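Local coordinates for protein translation factor SUI1 homolog (Pyrococcus horikoshii, PDB 5ZCY) that probably acts as a translation initiation factor of the SUI1 (aIF1/eIF1) family, binding RNA as protein synthesis starts, at residues V26-A31 with V36-E41. Numbering follows the deposited sequence.
Sequences VYIERA and VKTIIE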
ATOM      1  N   VAL A  26       4.450  -3.555  -3.049  1.00  9.95           N
ATOM      2  CA  VAL A  26       3.276  -4.059  -2.362  1.00 10.49           C
ATOM      3  C   VAL A  26       3.501  -5.555  -2.192  1.00 11.78           C
ATOM      4  O   VAL A  26       3.667  -6.268  -3.205  1.00 13.06           O
ATOM      5  CB  VAL A  26       1.972  -3.797  -3.060  1.00 10.71           C
ATOM      6  CG1 VAL A  26       0.773  -4.331  -2.252  1.00 11.13           C
ATOM      7  CG2 VAL A  26       1.793  -2.334  -3.404  1.00 11.71           C
ATOM      8  N   TYR A  27       3.422  -6.044  -0.972  1.00 10.69           N
ATOM      9  CA  TYR A  27       3.719  -7.479  -0.748  1.00 10.29           C
ATOM     10  C   TYR A  27       2.938  -7.959   0.448  1.00 12.21           C
ATOM     11  O   TYR A  27       2.380  -7.159   1.133  1.00 11.37           O
ATOM     12  CB  TYR A  27       5.185  -7.684  -0.560  1.00 11.47           C
ATOM     13  CG  TYR A  27       5.902  -6.937   0.526  1.00 13.10           C
ATOM     14  CD1 TYR A  27       6.426  -5.697   0.303  1.00 15.51           C
ATOM     15  CD2 TYR A  27       6.077  -7.467   1.824  1.00 15.17           C
ATOM     16  CE1 TYR A  27       7.120  -4.963   1.288  1.00 17.27           C
ATOM     17  CE2 TYR A  27       6.703  -6.738   2.793  1.00 15.78           C
ATOM     18  CZ  TYR A  27       7.271  -5.507   2.539  1.00 18.29           C
ATOM     19  OH  TYR A  27       7.949  -4.722   3.430  1.00 23.22           O
ATOM     20  N   ILE A  28       2.968  -9.242   0.740  1.00 11.50           N
ATOM     21  CA  ILE A  28       2.169  -9.809   1.828  1.00 11.52           C
ATOM     22  C   ILE A  28       3.058 -10.239   2.912  1.00 11.89           C
ATOM     23  O   ILE A  28       4.181 -10.764   2.689  1.00 12.45           O
ATOM     24  CB  ILE A  28       1.436 -11.069   1.347  1.00 14.49           C
ATOM     25  CG1 ILE A  28       0.518 -10.772   0.238  1.00 16.00           C
ATOM     26  CG2 ILE A  28       0.819 -11.822   2.540  1.00 16.27           C
ATOM     27  CD1 ILE A  28      -0.514  -9.793   0.648  1.00 14.78           C
ATOM     28  N   GLU A  29       2.648  -9.993   4.153  1.00 11.36           N
ATOM     29  CA  GLU A  29       3.289 -10.532   5.392  1.00 11.87           C
ATOM     30  C   GLU A  29       2.228 -11.349   6.121  1.00 14.96           C
ATOM     31  O   GLU A  29       1.017 -11.234   5.938  1.00 12.93           O
ATOM     32  CB  GLU A  29       3.831  -9.452   6.310  1.00 14.47           C
ATOM     33  CG  GLU A  29       5.144  -8.819   5.828  1.00 14.97           C
ATOM     34  CD  GLU A  29       5.761  -7.772   6.721  1.00 17.22           C
ATOM     35  OE1 GLU A  29       5.106  -7.285   7.658  1.00 19.34           O
ATOM     36  OE2 GLU A  29       6.967  -7.343   6.420  1.00 21.14           O
ATOM     37  N   ARG A  30       2.754 -12.232   6.976  1.00 16.87           N
ATOM     38  CA  ARG A  30       1.866 -13.125   7.774  1.00 15.52           C
ATOM     39  C   ARG A  30       1.305 -12.390   8.897  1.00 14.22           C
ATOM     40  O   ARG A  30       1.890 -11.483   9.482  1.00 14.92           O
ATOM     41  CB  ARG A  30       2.656 -14.247   8.458  1.00 17.33           C
ATOM     42  CG  ARG A  30       3.538 -15.000   7.615  1.00 19.34           C
ATOM     43  CD  ARG A  30       2.932 -15.468   6.397  1.00 18.77           C
ATOM     44  NE  ARG A  30       1.685 -16.118   6.614  1.00 20.21           N
ATOM     45  CZ  ARG A  30       0.919 -16.646   5.631  1.00 25.22           C
ATOM     46  NH1 ARG A  30       1.301 -16.537   4.405  1.00 23.71           N
ATOM     47  NH2 ARG A  30      -0.256 -17.238   5.870  1.00 25.63           N
ATOM     48  N   ALA A  31       0.008 -12.732   9.160  1.00 13.21           N
ATOM     49  CA  ALA A  31      -0.679 -12.336  10.364  1.00 13.76           C
ATOM     50  C   ALA A  31      -0.986 -13.617  11.130  1.00 12.61           C
ATOM     51  O   ALA A  31      -0.819 -14.740  10.667  1.00 16.66           O
ATOM     52  CB  ALA A  31      -1.890 -11.478  10.080  1.00 14.07           C
ATOM     53  N   VAL A  36      -3.502 -12.828   6.604  1.00  9.79           N
ATOM     54  CA  VAL A  36      -2.369 -12.134   6.010  1.00 12.55           C
ATOM     55  C   VAL A  36      -2.596 -10.641   6.044  1.00 10.88           C
ATOM     56  O   VAL A  36      -3.722 -10.193   6.262  1.00 10.36           O
ATOM     57  CB  VAL A  36      -1.943 -12.596   4.640  1.00 13.53           C
ATOM     58  CG1 VAL A  36      -1.629 -14.134   4.635  1.00 15.69           C
ATOM     59  CG2 VAL A  36      -2.962 -12.308   3.619  1.00 14.34           C
ATOM     60  N   LYS A  37      -1.544  -9.905   5.781  1.00 10.14           N
ATOM     61  CA  LYS A  37      -1.572  -8.448   5.708  1.00  9.67           C
ATOM     62  C   LYS A  37      -0.843  -8.006   4.450  1.00  8.96           C
ATOM     63  O   LYS A  37       0.131  -8.620   4.025  1.00  9.63           O
ATOM     64  CB  LYS A  37      -1.065  -7.755   6.896  1.00 12.32           C
ATOM     65  CG  LYS A  37       0.282  -8.114   7.309  1.00 14.83           C
ATOM     66  CD  LYS A  37       0.602  -7.475   8.696  1.00 17.80           C
ATOM     67  CE  LYS A  37       2.028  -7.619   9.108  1.00 21.03           C
ATOM     68  NZ  LYS A  37       2.165  -7.001  10.498  1.00 21.43           N
ATOM     69  N   THR A  38      -1.302  -6.901   3.883  1.00  8.58           N
ATOM     70  CA  THR A  38      -0.700  -6.276   2.710  1.00  7.70           C
ATOM     71  C   THR A  38       0.170  -5.105   3.165  1.00  9.17           C
ATOM     72  O   THR A  38      -0.346  -4.248   3.927  1.00 10.64           O
ATOM     73  CB  THR A  38      -1.731  -5.782   1.760  1.00  8.47           C
ATOM     74  OG1 THR A  38      -2.565  -6.829   1.323  1.00 10.23           O
ATOM     75  CG2 THR A  38      -1.188  -5.083   0.507  1.00 10.69           C
ATOM     76  N   ILE A  39       1.429  -5.076   2.745  1.00  8.98           N
ATOM     77  CA  ILE A  39       2.349  -4.034   3.085  1.00  8.66           C
ATOM     78  C   ILE A  39       2.581  -3.217   1.848  1.00  9.47           C
ATOM     79  O   ILE A  39       2.790  -3.725   0.751  1.00  9.89           O
ATOM     80  CB  ILE A  39       3.725  -4.596   3.542  1.00  9.48           C
ATOM     81  CG1 ILE A  39       3.565  -5.696   4.597  1.00 10.08           C
ATOM     82  CG2 ILE A  39       4.690  -3.497   3.913  1.00 10.48           C
ATOM     83  CD1 ILE A  39       2.850  -5.221   5.819  1.00 12.39           C
ATOM     84  N   ILE A  40       2.476  -1.875   2.049  1.00  8.83           N
ATOM     85  CA  ILE A  40       2.854  -0.903   0.934  1.00  9.49           C
ATOM     86  C   ILE A  40       4.073  -0.104   1.462  1.00  9.86           C
ATOM     87  O   ILE A  40       3.963   0.616   2.496  1.00 10.59           O
ATOM     88  CB  ILE A  40       1.688   0.060   0.619  1.00  9.86           C
ATOM     89  CG1 ILE A  40       0.456  -0.733   0.245  1.00 11.31           C
ATOM     90  CG2 ILE A  40       2.105   1.000  -0.471  1.00 10.83           C
ATOM     91  CD1 ILE A  40      -0.806   0.095   0.457  1.00 17.82           C
ATOM     92  N   GLU A  41       5.153  -0.284   0.753  1.00 10.63           N
ATOM     93  CA  GLU A  41       6.438   0.358   1.134  1.00 12.89           C
ATOM     94  C   GLU A  41       6.924   1.152  -0.015  1.00 13.55           C
ATOM     95  O   GLU A  41       6.654   0.923  -1.172  1.00 17.71           O
ATOM     96  CB  GLU A  41       7.479  -0.768   1.462  1.00 17.12           C
ATOM     97  CG  GLU A  41       8.759  -0.551   2.181  1.00 28.29           C
ATOM     98  CD  GLU A  41       9.314  -1.996   2.354  1.00 26.37           C
ATOM     99  OE1 GLU A  41       9.103  -2.556   3.382  1.00 33.74           O
ATOM    100  OE2 GLU A  41       9.809  -2.599   1.343  1.00 40.41           O
TER
HETATM  101  O   HOH W   1       4.836  -8.003  10.220  1.00 32.69           O
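Tyr-27 and Ile-39 form a hydrogen-bonded pair in the antiparallel beta hairpin of strands 24-30 and 36-41, part of the mixed sheet of this SUI1-family fold. Tyr-27 N donates to Ile-39 O, and Ile-39 N returns an almost straight bond to Tyr-27 O (2.8 Å, 178° at the hydrogen). With chi1 at 57°, CG of Tyr-27 sits between its own N and carbonyl carbon, and from CB the ring leans across the partner strand. Ile-39 CB lies over one ring face, toward its CD2-CE2 side, in a CH-pi contact (CB to ring centroid 3.9 Å); CZ meets Ile-39 CG2 at 3.5 Å, and CE1 passes Glu-41 OE2. At the tip, OH donates a very short bond to Glu-41 OE1 (2.5 Å), ring and carboxylate planes 57° apart. A leucine in place of the tyrosine would probably leave Glu-41 without this donor and uncover one flank of Ile-39. Farther along, Glu-29 CG and CD pack on Ile-39 CG1, while Glu-29 OE2 forms a salt bridge with Arg-71 of strand 71-75, beyond strand 36-41. Lys-37 NZ salt-bridges Glu-73 and stays 4.1 Å from Glu-29 OE1, too far for a second. One water spans that gap, donating to Glu-29 OE1 at 2.7 Å and weakly accepting from Lys-37 NZ.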